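Local coordinates for protein phosphoribosylglycinamide synthetase (Anaerococcus prevotii, PDB 4DIM) that probably acts as an ATP-dependent ligase of the ATP-grasp family, as phosphoribosylglycinamide synthetases do, with its exact substrate unsettled, at residues K110-K114 and I273-T277; A116-V122 and K248-L253; A125-V129 and E141-L145; K144-K150 and C185-I191. All coordinates share one frame. Residues are numbered along the deposited sequence.

How the contacts relate
All four contacts lie in the ATP-grasp region, but in two settings. Contacts 1 and 2 share helix 110-120: its first turn meets edge strand 270-277, its last turn helix 236-253. Contact 2 is buried and almost wholly apolar, and contact 1, 9 Å away between centres, is partly buried and mixes a salt bridge with selenomethionine packing; Ile273, Ala249, Phe117 and Leu276 knit the two together. Contacts 3 and 4, centres 6 Å apart, belong to the small antiparallel sheet. Contact 4 is its backbone ladder, contact 3 a surface contact beside it, and Glu189 pairs with Arg126 across both. Tyr111 and Lys114 of contact 1 touch this sheet.

Contact 1. Residues K110-K114 and I273-T277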
loop_
_atom_site.group_PDB
_atom_site.type_symbol
_atom_site.label_atom_id
_atom_site.label_comp_id
_atom_site.label_asym_id
_atom_site.label_seq_id
_atom_site.Cartn_x
_atom_site.Cartn_y
_atom_site.Cartn_z
ATOM N N LYS A 110 6.534 -14.047 -3.737
ATOM C CA LYS A 110 5.486 -14.903 -3.146
ATOM C C LYS A 110 5.984 -16.310 -2.721
ATOM O O LYS A 110 5.511 -16.805 -1.717
ATOM C CB LYS A 110 4.294 -15.080 -4.121
ATOM C CG LYS A 110 3.244 -13.957 -4.079
ATOM C CD LYS A 110 1.797 -14.503 -4.088
ATOM C CE LYS A 110 0.762 -13.469 -3.711
ATOM N NZ LYS A 110 0.892 -13.015 -2.300
ATOM N N TYR A 111 6.899 -16.946 -3.473
ATOM C CA TYR A 111 7.407 -18.272 -3.096
ATOM C C TYR A 111 8.146 -18.191 -1.761
ATOM O O TYR A 111 7.940 -19.041 -0.906
ATOM C CB TYR A 111 8.388 -18.886 -4.131
ATOM C CG TYR A 111 8.009 -18.949 -5.598
ATOM C CD1 TYR A 111 7.573 -20.142 -6.170
ATOM C CD2 TYR A 111 8.378 -17.924 -6.470
ATOM C CE1 TYR A 111 7.452 -20.287 -7.559
ATOM C CE2 TYR A 111 8.236 -18.050 -7.853
ATOM C CZ TYR A 111 7.734 -19.221 -8.392
ATOM O OH TYR A 111 7.557 -19.347 -9.749
ATOM N N LYS A 112 9.041 -17.193 -1.625
ATOM C CA LYS A 112 9.858 -16.942 -0.437
ATOM C C LYS A 112 9.028 -16.467 0.734
ATOM O O LYS A 112 9.353 -16.785 1.882
ATOM C CB LYS A 112 10.935 -15.878 -0.707
ATOM C CG LYS A 112 12.135 -16.300 -1.548
ATOM C CD LYS A 112 13.152 -15.125 -1.679
ATOM C CE LYS A 112 13.992 -15.151 -2.954
ATOM N NZ LYS A 112 15.192 -16.018 -2.833
HETATM N N MSE A 113 7.990 -15.656 0.456
HETATM C CA MSE A 113 7.067 -15.150 1.478
HETATM C C MSE A 113 6.253 -16.285 2.047
HETATM O O MSE A 113 6.132 -16.411 3.260
HETATM C CB MSE A 113 6.108 -14.084 0.884
HETATM C CG MSE A 113 5.461 -13.180 1.942
HETATM SE SE MSE A 113 3.861 -12.215 1.381
HETATM C CE MSE A 113 2.708 -13.725 0.867
ATOM N N LYS A 114 5.705 -17.122 1.183
ATOM C CA LYS A 114 4.843 -18.231 1.607
ATOM C C LYS A 114 5.651 -19.345 2.290
ATOM O O LYS A 114 5.074 -20.155 3.023
ATOM C CB LYS A 114 4.054 -18.786 0.396
ATOM C CG LYS A 114 3.127 -17.758 -0.255
ATOM C CD LYS A 114 1.683 -17.832 0.181
ATOM C CE LYS A 114 0.770 -17.040 -0.744
ATOM N NZ LYS A 114 -0.104 -16.057 -0.030
ATOM N N ILE A 273 -3.050 -13.354 5.278
ATOM C CA ILE A 273 -2.255 -12.306 4.652
ATOM C C ILE A 273 -2.057 -12.656 3.230
ATOM O O ILE A 273 -1.429 -13.673 2.942
ATOM C CB ILE A 273 -0.892 -12.152 5.366
ATOM C CG1 ILE A 273 -1.106 -11.731 6.830
ATOM C CG2 ILE A 273 0.032 -11.157 4.592
ATOM C CD1 ILE A 273 -0.007 -11.567 7.543
ATOM N N ILE A 274 -2.499 -11.778 2.321
ATOM C CA ILE A 274 -2.265 -11.960 0.882
ATOM C C ILE A 274 -0.903 -11.344 0.485
ATOM O O ILE A 274 -0.095 -12.033 -0.095
ATOM C CB ILE A 274 -3.396 -11.337 0.037
ATOM C CG1 ILE A 274 -4.754 -11.906 0.412
ATOM C CG2 ILE A 274 -3.112 -11.558 -1.446
ATOM C CD1 ILE A 274 -5.877 -10.852 0.178
ATOM N N GLU A 275 -0.707 -10.047 0.755
ATOM C CA GLU A 275 0.493 -9.269 0.436
ATOM C C GLU A 275 0.935 -8.456 1.666
ATOM O O GLU A 275 0.104 -8.033 2.458
ATOM C CB GLU A 275 0.278 -8.285 -0.756
ATOM C CG GLU A 275 -0.427 -8.783 -2.003
ATOM C CD GLU A 275 0.302 -9.821 -2.850
ATOM O OE1 GLU A 275 1.467 -10.158 -2.527
ATOM O OE2 GLU A 275 -0.294 -10.290 -3.851
ATOM N N LEU A 276 2.235 -8.208 1.782
ATOM C CA LEU A 276 2.840 -7.439 2.869
ATOM C C LEU A 276 4.083 -6.708 2.348
ATOM O O LEU A 276 5.011 -7.355 1.872
ATOM C CB LEU A 276 3.210 -8.366 4.032
ATOM C CG LEU A 276 3.486 -7.623 5.361
ATOM C CD1 LEU A 276 2.801 -8.300 6.576
ATOM C CD2 LEU A 276 4.951 -7.466 5.631
ATOM N N THR A 277 4.130 -5.377 2.463
ATOM C CA THR A 277 5.294 -4.603 1.996
ATOM C C THR A 277 5.786 -3.669 3.136
ATOM O O THR A 277 4.983 -3.169 3.893
ATOM C CB THR A 277 4.965 -3.900 0.671
ATOM O OG1 THR A 277 5.965 -2.956 0.333
ATOM C CG2 THR A 277 3.672 -3.203 0.676
#
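Helix 110-114 crosses strand 273-277 at 105°, its axis 10.4 Å away, so long side chains bridge the space. Lys110 leaves the helix sideways and, with chi3 t and chi4 m, brings NZ to 2.9 Å from Glu275 OE1 in a hydrogen-bonded salt bridge; NZ also lies 2.6 Å from Ile274 O. Glu275 curls back (chi1 and chi2 both m) to meet it. Met113, a selenomethionine, has its CA-to-CB bond toward the strand: its t,t,p chain lays CE 3.4 Å from Ile274 O and SE 4.3 Å from Leu276 N, filling the buried gap. Lys114 also leaves sideways, NZ 4.0 Å from Ile274 O, but NZ is hydrogen-bonded to Thr124 OG1, which also bonds Ile273 O. Ile274 and Glu275 both face Asp263, a classic beta bulge against strand 258-267, the sole neighbour of edge strand 270-277 in the large antiparallel ATP-grasp sheet. Ile273 and Leu276 pack on helix 236-253, and Tyr111 and Lys114 reach His127 of strand 127-128.

Contact 2. Residues A116-V122 and K248-L253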
loop_
_atom_site.group_PDB
_atom_site.type_symbol
_atom_site.label_atom_id
_atom_site.label_comp_id
_atom_site.label_asym_id
_atom_site.label_seq_id
_atom_site.Cartn_x
_atom_site.Cartn_y
_atom_site.Cartn_z
ATOM N N ALA A 116 8.262 -18.670 4.348
ATOM C CA ALA A 116 8.426 -18.123 5.683
ATOM C C ALA A 116 7.151 -18.286 6.475
ATOM O O ALA A 116 7.190 -18.648 7.640
ATOM C CB ALA A 116 8.804 -16.653 5.597
ATOM N N PHE A 117 6.022 -18.020 5.857
ATOM C CA PHE A 117 4.732 -18.181 6.507
ATOM C C PHE A 117 4.463 -19.630 6.874
ATOM O O PHE A 117 3.873 -19.831 7.923
ATOM C CB PHE A 117 3.617 -17.623 5.612
ATOM C CG PHE A 117 3.608 -16.118 5.400
ATOM C CD1 PHE A 117 4.468 -15.282 6.115
ATOM C CD2 PHE A 117 2.630 -15.516 4.616
ATOM C CE1 PHE A 117 4.393 -13.886 5.971
ATOM C CE2 PHE A 117 2.541 -14.137 4.517
ATOM C CZ PHE A 117 3.433 -13.331 5.175
ATOM N N LYS A 118 4.925 -20.655 6.106
ATOM C CA LYS A 118 4.685 -22.031 6.587
ATOM C C LYS A 118 5.571 -22.310 7.805
ATOM O O LYS A 118 5.077 -22.847 8.800
ATOM C CB LYS A 118 4.883 -23.129 5.493
ATOM C CG LYS A 118 6.271 -23.228 4.846
ATOM C CD LYS A 118 6.575 -24.621 4.250
ATOM C CE LYS A 118 5.504 -25.248 3.365
ATOM N NZ LYS A 118 5.987 -26.506 2.708
ATOM N N LYS A 119 6.838 -21.854 7.748
ATOM C CA LYS A 119 7.876 -22.047 8.766
ATOM C C LYS A 119 7.486 -21.413 10.105
ATOM O O LYS A 119 7.632 -22.034 11.159
ATOM C CB LYS A 119 9.197 -21.432 8.264
ATOM C CG LYS A 119 10.371 -21.626 9.188
ATOM C CD LYS A 119 11.546 -20.740 8.811
ATOM C CE LYS A 119 12.604 -20.786 9.890
ATOM N NZ LYS A 119 13.777 -19.950 9.542
ATOM N N TYR A 120 7.013 -20.165 10.038
ATOM C CA TYR A 120 6.578 -19.366 11.189
ATOM C C TYR A 120 5.063 -19.482 11.440
ATOM O O TYR A 120 4.564 -18.876 12.400
ATOM C CB TYR A 120 7.002 -17.894 11.015
ATOM C CG TYR A 120 8.492 -17.719 11.208
ATOM C CD1 TYR A 120 9.054 -17.737 12.477
ATOM C CD2 TYR A 120 9.356 -17.695 10.122
ATOM C CE1 TYR A 120 10.432 -17.692 12.662
ATOM C CE2 TYR A 120 10.725 -17.528 10.297
ATOM C CZ TYR A 120 11.267 -17.573 11.572
ATOM O OH TYR A 120 12.622 -17.531 11.796
ATOM N N ASN A 121 4.353 -20.323 10.650
ATOM C CA ASN A 121 2.943 -20.631 10.847
ATOM C C ASN A 121 2.074 -19.372 10.818
ATOM O O ASN A 121 1.368 -19.050 11.778
ATOM C CB ASN A 121 2.748 -21.406 12.184
ATOM C CG ASN A 121 1.355 -21.976 12.358
ATOM O OD1 ASN A 121 0.632 -22.255 11.398
ATOM N ND2 ASN A 121 0.928 -22.134 13.570
ATOM N N VAL A 122 2.142 -18.663 9.717
ATOM C CA VAL A 122 1.336 -17.467 9.476
ATOM C C VAL A 122 0.212 -17.864 8.548
ATOM O O VAL A 122 0.465 -18.537 7.563
ATOM C CB VAL A 122 2.213 -16.323 8.895
ATOM C CG1 VAL A 122 1.360 -15.174 8.337
ATOM C CG2 VAL A 122 3.181 -15.806 9.964
ATOM N N LYS A 248 3.052 -11.570 13.629
ATOM C CA LYS A 248 3.737 -12.800 13.273
ATOM C C LYS A 248 4.470 -12.675 11.943
ATOM O O LYS A 248 5.600 -13.154 11.813
ATOM C CB LYS A 248 2.747 -13.964 13.179
ATOM C CG LYS A 248 2.342 -14.544 14.483
ATOM C CD LYS A 248 1.094 -15.382 14.383
ATOM C CE LYS A 248 1.307 -16.642 13.626
ATOM N NZ LYS A 248 0.096 -17.484 13.630
ATOM N N ALA A 249 3.809 -12.079 10.939
ATOM C CA ALA A 249 4.344 -11.891 9.575
ATOM C C ALA A 249 5.514 -10.960 9.556
ATOM O O ALA A 249 6.488 -11.183 8.846
ATOM C CB ALA A 249 3.275 -11.328 8.699
ATOM N N ILE A 250 5.403 -9.881 10.301
ATOM C CA ILE A 250 6.478 -8.909 10.409
ATOM C C ILE A 250 7.727 -9.606 10.849
ATOM O O ILE A 250 8.783 -9.398 10.253
ATOM C CB ILE A 250 6.073 -7.761 11.373
ATOM C CG1 ILE A 250 5.113 -6.781 10.623
ATOM C CG2 ILE A 250 7.296 -7.030 11.905
ATOM C CD1 ILE A 250 4.299 -5.941 11.504
ATOM N N LYS A 251 7.609 -10.452 11.852
ATOM C CA LYS A 251 8.756 -11.180 12.378
ATOM C C LYS A 251 9.149 -12.344 11.446
ATOM O O LYS A 251 10.335 -12.446 11.139
ATOM C CB LYS A 251 8.520 -11.662 13.806
ATOM C CG LYS A 251 9.850 -11.861 14.572
ATOM C CD LYS A 251 9.806 -11.454 16.075
ATOM C CE LYS A 251 11.142 -10.945 16.606
ATOM N NZ LYS A 251 12.126 -12.044 16.889
ATOM N N ALA A 252 8.180 -13.123 10.886
ATOM C CA ALA A 252 8.470 -14.214 9.900
ATOM C C ALA A 252 9.355 -13.741 8.727
ATOM O O ALA A 252 10.216 -14.482 8.245
ATOM C CB ALA A 252 7.175 -14.800 9.329
ATOM N N LEU A 253 9.139 -12.511 8.290
ATOM C CA LEU A 253 9.850 -11.882 7.191
ATOM C C LEU A 253 11.011 -10.961 7.622
ATOM O O LEU A 253 11.774 -10.536 6.756
ATOM C CB LEU A 253 8.829 -11.073 6.398
ATOM C CG LEU A 253 7.736 -11.885 5.735
ATOM C CD1 LEU A 253 6.644 -10.987 5.296
ATOM C CD2 LEU A 253 8.269 -12.660 4.544
#
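Apolar side chains dominate where the end of helix 110-120, with the Asn121-Val122 turn, crosses the end of helix 236-253; the short axes pass 9.3 Å apart at 110°. Small residues allow the approach: Ala252, the most covered residue, sits with its CA 5.6 Å from the CA of Tyr120, and its CB meets Tyr120 CB at 3.5 Å, Phe117 CD1 at 4.2 Å and Val122 CG2 at 4.2 Å. The Phe117 ring slides along the partner helix, with CE1 3.7 Å from Leu253 CD1 and 3.9 Å from Ala249 CB, while Ala252 CB lies at the ring edge. Ala116 CB extends the patch to Leu253 CD2 (4.2 Å), and Val122 CG2 extends it to Lys248 CB (3.7 Å). In one CH-pi contact, Ala252 CA is 4.0 Å from the centroid of the Tyr120 ring, off-centre.

Polar contact is confined to the end of the first helix. There Asn121, with positive phi, completes a Schellman motif in which Val122 N bonds Phe117 O (2.8 Å) and Asn121 N bonds Lys118 O weakly (3.2 Å). The turn presents Asn121 O to Lys248 NZ, a hydrogen bond of 2.7 Å; NZ also has a long, weak ion pair with Glu245.

Strand 270-277 closes one flank, where Ile273 touches Phe117, Val122 and Ala249, and helix 101-108 covers Leu253 through Met106 and Cys107.

Contact 3. Residues A125-V129 and E141-L145; sequences ARHFV and ENLKL
This contact lies in a beta-alpha-beta crossover of the small ATP-grasp sheet: strand 127-128 leads through helix 133-141 into parallel strand 147-150, with antiparallel strand 186-189 between them. Segment 125-129 is extended and 141-145 is the irregular link after the helix; their touching parts run 123° apart, with Arg126 CA 6.9 Å from Leu143 CA. Arg126 (phi/psi -72/152) points toward the link in an m,t,m rotamer. Asn142 O sits over one face of its guanidinium, 3.2 Å from CZ, at angles too poor for hydrogen bonding; NH2 instead makes a salt bridge to Glu189. Arg126 O lies 3.4 Å from Leu143 CD1. His127 (-142/155, chi1 p) points away from the link, and its side chain packs on Tyr111 and Lys114. Phe128 (-129/135, chi1 m, chi2 -73°) turns back to the link, its backbone bonded to Val187. In the link, Asn142 has phi/psi -102/22 and chi1 m; Leu143 resumes an extended path (-138/138), and chi1 -127° with chi2 p sends its end between Arg126 and Phe128. Phe128 CE2 touches Asn142 CB at 3.8 Å, and Leu143 CD1 meets the ring edge 3.7 Å from Phe128 CD2.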
loop_
_atom_site.group_PDB
_atom_site.type_symbol
_atom_site.label_atom_id
_atom_site.label_comp_id
_atom_site.label_asym_id
_atom_site.label_seq_id
_atom_site.Cartn_x
_atom_site.Cartn_y
_atom_site.Cartn_z
ATOM N N ALA A 125 -2.862 -18.217 2.137
ATOM C CA ALA A 125 -3.223 -19.198 1.091
ATOM C C ALA A 125 -1.974 -20.024 0.758
ATOM O O ALA A 125 -1.043 -19.517 0.141
ATOM C CB ALA A 125 -3.728 -18.494 -0.170
ATOM N N ARG A 126 -1.925 -21.263 1.217
ATOM C CA ARG A 126 -0.754 -22.112 1.036
ATOM C C ARG A 126 -0.644 -22.557 -0.412
ATOM O O ARG A 126 -1.664 -22.650 -1.101
ATOM C CB ARG A 126 -0.854 -23.331 1.970
ATOM C CG ARG A 126 -0.881 -22.967 3.480
ATOM C CD ARG A 126 -1.163 -24.163 4.392
ATOM N NE ARG A 126 -2.487 -24.738 4.136
ATOM C CZ ARG A 126 -2.953 -25.868 4.661
ATOM N NH1 ARG A 126 -2.211 -26.571 5.518
ATOM N NH2 ARG A 126 -4.166 -26.303 4.341
ATOM N N HIS A 127 0.590 -22.821 -0.881
ATOM C CA HIS A 127 0.791 -23.247 -2.269
ATOM C C HIS A 127 1.862 -24.284 -2.435
ATOM O O HIS A 127 2.847 -24.353 -1.687
ATOM C CB HIS A 127 1.124 -22.057 -3.191
ATOM C CG HIS A 127 2.518 -21.509 -3.061
ATOM N ND1 HIS A 127 3.569 -21.995 -3.809
ATOM C CD2 HIS A 127 2.968 -20.499 -2.296
ATOM C CE1 HIS A 127 4.623 -21.266 -3.476
ATOM N NE2 HIS A 127 4.304 -20.342 -2.578
ATOM N N PHE A 128 1.701 -25.031 -3.517
ATOM C CA PHE A 128 2.650 -26.062 -3.894
ATOM C C PHE A 128 3.068 -25.901 -5.357
ATOM O O PHE A 128 2.227 -25.686 -6.238
ATOM C CB PHE A 128 2.037 -27.445 -3.618
ATOM C CG PHE A 128 2.137 -27.803 -2.158
ATOM C CD1 PHE A 128 3.358 -28.161 -1.597
ATOM C CD2 PHE A 128 1.050 -27.646 -1.317
ATOM C CE1 PHE A 128 3.467 -28.451 -0.238
ATOM C CE2 PHE A 128 1.156 -27.931 0.052
ATOM C CZ PHE A 128 2.361 -28.349 0.580
ATOM N N VAL A 129 4.391 -26.015 -5.587
ATOM C CA VAL A 129 5.028 -25.903 -6.918
ATOM C C VAL A 129 5.118 -27.331 -7.544
ATOM O O VAL A 129 6.168 -27.964 -7.537
ATOM C CB VAL A 129 6.409 -25.159 -6.892
ATOM C CG1 VAL A 129 6.231 -23.645 -7.000
ATOM C CG2 VAL A 129 7.238 -25.499 -5.647
ATOM N N GLU A 141 -3.327 -33.028 -0.497
ATOM C CA GLU A 141 -3.560 -33.575 0.835
ATOM C C GLU A 141 -3.238 -32.520 1.907
ATOM O O GLU A 141 -3.870 -32.539 2.977
ATOM C CB GLU A 141 -2.782 -34.894 1.064
ATOM C CG GLU A 141 -1.453 -34.803 1.805
ATOM C CD GLU A 141 -0.780 -36.160 1.927
ATOM O OE1 GLU A 141 -0.829 -36.749 3.033
ATOM O OE2 GLU A 141 -0.262 -36.661 0.901
ATOM N N ASN A 142 -2.290 -31.594 1.616
ATOM C CA ASN A 142 -1.909 -30.485 2.516
ATOM C C ASN A 142 -2.535 -29.135 2.066
ATOM O O ASN A 142 -2.047 -28.070 2.461
ATOM C CB ASN A 142 -0.375 -30.358 2.570
ATOM C CG ASN A 142 0.326 -31.657 2.917
ATOM O OD1 ASN A 142 0.990 -32.283 2.073
ATOM N ND2 ASN A 142 0.187 -32.095 4.166
ATOM N N LEU A 143 -3.635 -29.186 1.283
ATOM C CA LEU A 143 -4.303 -28.006 0.713
ATOM C C LEU A 143 -5.833 -28.151 0.813
ATOM O O LEU A 143 -6.365 -29.223 0.486
ATOM C CB LEU A 143 -3.891 -27.880 -0.799
ATOM C CG LEU A 143 -3.309 -26.556 -1.367
ATOM C CD1 LEU A 143 -2.120 -26.013 -0.534
ATOM C CD2 LEU A 143 -2.873 -26.761 -2.779
ATOM N N LYS A 144 -6.536 -27.052 1.181
ATOM C CA LYS A 144 -7.997 -27.040 1.238
ATOM C C LYS A 144 -8.568 -26.523 -0.098
ATOM O O LYS A 144 -8.034 -25.566 -0.676
ATOM C CB LYS A 144 -8.523 -26.207 2.459
ATOM C CG LYS A 144 -8.788 -24.696 2.249
ATOM C CD LYS A 144 -9.173 -23.980 3.566
ATOM C CE LYS A 144 -8.892 -22.489 3.553
ATOM N NZ LYS A 144 -7.560 -22.162 4.142
ATOM N N LEU A 145 -9.639 -27.174 -0.588
ATOM C CA LEU A 145 -10.351 -26.747 -1.800
ATOM C C LEU A 145 -11.193 -25.502 -1.472
ATOM O O LEU A 145 -11.550 -25.320 -0.307
ATOM C CB LEU A 145 -11.268 -27.866 -2.354
ATOM C CG LEU A 145 -10.620 -28.818 -3.351
ATOM C CD1 LEU A 145 -9.498 -29.617 -2.698
ATOM C CD2 LEU A 145 -11.664 -29.731 -3.960
#

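Contact 4. Residues K144-K150 and C185-I191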
loop_
_atom_site.group_PDB
_atom_site.type_symbol
_atom_site.label_atom_id
_atom_site.label_comp_id
_atom_site.label_asym_id
_atom_site.label_seq_id
_atom_site.Cartn_x
_atom_site.Cartn_y
_atom_site.Cartn_z
ATOM N N LYS A 144 -6.536 -27.052 1.181
ATOM C CA LYS A 144 -7.997 -27.040 1.238
ATOM C C LYS A 144 -8.568 -26.523 -0.098
ATOM O O LYS A 144 -8.034 -25.566 -0.676
ATOM C CB LYS A 144 -8.523 -26.207 2.459
ATOM C CG LYS A 144 -8.788 -24.696 2.249
ATOM C CD LYS A 144 -9.173 -23.980 3.566
ATOM C CE LYS A 144 -8.892 -22.489 3.553
ATOM N NZ LYS A 144 -7.560 -22.162 4.142
ATOM N N LEU A 145 -9.639 -27.174 -0.588
ATOM C CA LEU A 145 -10.351 -26.747 -1.800
ATOM C C LEU A 145 -11.193 -25.502 -1.472
ATOM O O LEU A 145 -11.550 -25.320 -0.307
ATOM C CB LEU A 145 -11.268 -27.866 -2.354
ATOM C CG LEU A 145 -10.620 -28.818 -3.351
ATOM C CD1 LEU A 145 -9.498 -29.617 -2.698
ATOM C CD2 LEU A 145 -11.664 -29.731 -3.960
ATOM N N PRO A 146 -11.606 -24.676 -2.453
ATOM C CA PRO A 146 -11.224 -24.720 -3.873
ATOM C C PRO A 146 -9.793 -24.264 -4.071
ATOM O O PRO A 146 -9.161 -23.723 -3.170
ATOM C CB PRO A 146 -12.217 -23.766 -4.552
ATOM C CG PRO A 146 -12.857 -22.942 -3.456
ATOM C CD PRO A 146 -12.405 -23.481 -2.125
ATOM N N VAL A 147 -9.270 -24.525 -5.249
ATOM C CA VAL A 147 -7.907 -24.153 -5.583
ATOM C C VAL A 147 -7.892 -23.482 -6.911
ATOM O O VAL A 147 -8.845 -23.553 -7.693
ATOM C CB VAL A 147 -6.909 -25.331 -5.563
ATOM C CG1 VAL A 147 -6.522 -25.713 -4.146
ATOM C CG2 VAL A 147 -7.454 -26.528 -6.316
ATOM N N ILE A 148 -6.800 -22.776 -7.117
ATOM C CA ILE A 148 -6.443 -22.107 -8.346
ATOM C C ILE A 148 -5.280 -22.877 -8.936
ATOM O O ILE A 148 -4.413 -23.335 -8.185
ATOM C CB ILE A 148 -6.068 -20.663 -8.037
ATOM C CG1 ILE A 148 -7.312 -19.820 -7.800
ATOM C CG2 ILE A 148 -5.190 -20.091 -9.128
ATOM C CD1 ILE A 148 -7.952 -19.208 -9.034
ATOM N N VAL A 149 -5.260 -23.022 -10.261
ATOM C CA VAL A 149 -4.134 -23.592 -11.008
ATOM C C VAL A 149 -3.632 -22.506 -11.883
ATOM O O VAL A 149 -4.403 -21.897 -12.638
ATOM C CB VAL A 149 -4.426 -24.839 -11.823
ATOM C CG1 VAL A 149 -3.114 -25.464 -12.240
ATOM C CG2 VAL A 149 -5.262 -25.837 -11.025
ATOM N N LYS A 150 -2.349 -22.212 -11.771
ATOM C CA LYS A 150 -1.812 -21.078 -12.487
ATOM C C LYS A 150 -0.396 -21.256 -12.835
ATOM O O LYS A 150 0.309 -22.086 -12.273
ATOM C CB LYS A 150 -1.978 -19.786 -11.655
ATOM C CG LYS A 150 -1.433 -19.851 -10.238
ATOM C CD LYS A 150 -1.685 -18.542 -9.557
ATOM C CE LYS A 150 -1.081 -18.476 -8.179
ATOM N NZ LYS A 150 -0.735 -17.076 -7.810
ATOM N N CYS A 185 3.882 -25.796 -12.558
ATOM C CA CYS A 185 2.604 -25.208 -12.261
ATOM C C CYS A 185 2.553 -24.805 -10.783
ATOM O O CYS A 185 3.346 -25.282 -9.962
ATOM C CB CYS A 185 1.529 -26.251 -12.558
ATOM S SG CYS A 185 0.276 -25.706 -13.724
ATOM N N ILE A 186 1.562 -23.989 -10.430
ATOM C CA ILE A 186 1.324 -23.662 -9.047
ATOM C C ILE A 186 -0.114 -24.028 -8.793
ATOM O O ILE A 186 -1.016 -23.655 -9.549
ATOM C CB ILE A 186 1.706 -22.208 -8.637
ATOM C CG1 ILE A 186 3.248 -22.135 -8.480
ATOM C CG2 ILE A 186 1.053 -21.790 -7.306
ATOM C CD1 ILE A 186 3.828 -20.776 -8.379
ATOM N N VAL A 187 -0.298 -24.872 -7.791
ATOM C CA VAL A 187 -1.624 -25.209 -7.280
ATOM C C VAL A 187 -1.688 -24.451 -5.950
ATOM O O VAL A 187 -0.798 -24.592 -5.098
ATOM C CB VAL A 187 -1.965 -26.726 -7.190
ATOM C CG1 VAL A 187 -1.049 -27.478 -6.216
ATOM C CG2 VAL A 187 -3.424 -26.909 -6.805
ATOM N N GLU A 188 -2.635 -23.537 -5.841
ATOM C CA GLU A 188 -2.744 -22.699 -4.640
ATOM C C GLU A 188 -4.152 -22.690 -4.115
ATOM O O GLU A 188 -5.101 -22.672 -4.894
ATOM C CB GLU A 188 -2.292 -21.262 -4.970
ATOM C CG GLU A 188 -2.241 -20.340 -3.777
ATOM C CD GLU A 188 -1.702 -18.965 -4.072
ATOM O OE1 GLU A 188 -2.444 -18.160 -4.679
ATOM O OE2 GLU A 188 -0.566 -18.672 -3.638
ATOM N N GLU A 189 -4.288 -22.630 -2.787
ATOM C CA GLU A 189 -5.598 -22.516 -2.138
ATOM C C GLU A 189 -6.299 -21.264 -2.613
ATOM O O GLU A 189 -5.694 -20.178 -2.664
ATOM C CB GLU A 189 -5.457 -22.429 -0.614
ATOM C CG GLU A 189 -4.932 -23.675 0.073
ATOM C CD GLU A 189 -4.862 -23.506 1.577
ATOM O OE1 GLU A 189 -5.382 -24.381 2.307
ATOM O OE2 GLU A 189 -4.261 -22.505 2.030
ATOM N N PHE A 190 -7.570 -21.404 -2.954
ATOM C CA PHE A 190 -8.385 -20.285 -3.372
ATOM C C PHE A 190 -9.188 -19.845 -2.156
ATOM O O PHE A 190 -10.018 -20.611 -1.655
ATOM C CB PHE A 190 -9.270 -20.664 -4.564
ATOM C CG PHE A 190 -10.000 -19.484 -5.170
ATOM C CD1 PHE A 190 -9.319 -18.321 -5.509
ATOM C CD2 PHE A 190 -11.372 -19.523 -5.369
ATOM C CE1 PHE A 190 -10.003 -17.211 -6.001
ATOM C CE2 PHE A 190 -12.049 -18.422 -5.885
ATOM C CZ PHE A 190 -11.362 -17.271 -6.198
ATOM N N ILE A 191 -8.856 -18.662 -1.614
ATOM C CA ILE A 191 -9.492 -18.092 -0.429
ATOM C C ILE A 191 -10.435 -17.035 -0.928
ATOM O O ILE A 191 -10.010 -16.047 -1.494
ATOM C CB ILE A 191 -8.442 -17.525 0.567
ATOM C CG1 ILE A 191 -7.305 -18.525 0.858
ATOM C CG2 ILE A 191 -9.102 -17.081 1.856
ATOM C CD1 ILE A 191 -7.719 -19.771 1.640
#
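Backbone hydrogen bonds carry this antiparallel ladder, the central pair of strands in the four-stranded sheet of the small ATP-grasp lobe. Ile148 N to Glu188 O (2.8 Å) and Glu188 N to Ile148 O (2.9 Å) close one hydrogen-bonded pair; Lys150 N to Ile186 O (3.0 Å) and Ile186 N to Lys150 O (2.9 Å) close the next. Past the strand end, Phe190 N bonds Pro146 O (2.8 Å), where a cis peptide precedes the proline. Glu189 OE1 accepts a hydrogen bond from Lys144 N (3.1 Å) and forms a salt bridge with Arg126. Weaker are the long salt bridges of Lys150 NZ to Glu188 OE1 (3.7 Å) and Lys144 NZ to Glu189 OE1 (3.6 Å).

Val149 and Val187 share one face, covered by helices 166-179 and 133-141, while Ile148, Lys150, Ile186 and Glu188 take the other. Pro146 CG lies at the edge of the Phe190 ring, 4.2 Å from CD2, and Ile148 CG1 reaches Phe190 CD1 at 3.4 Å.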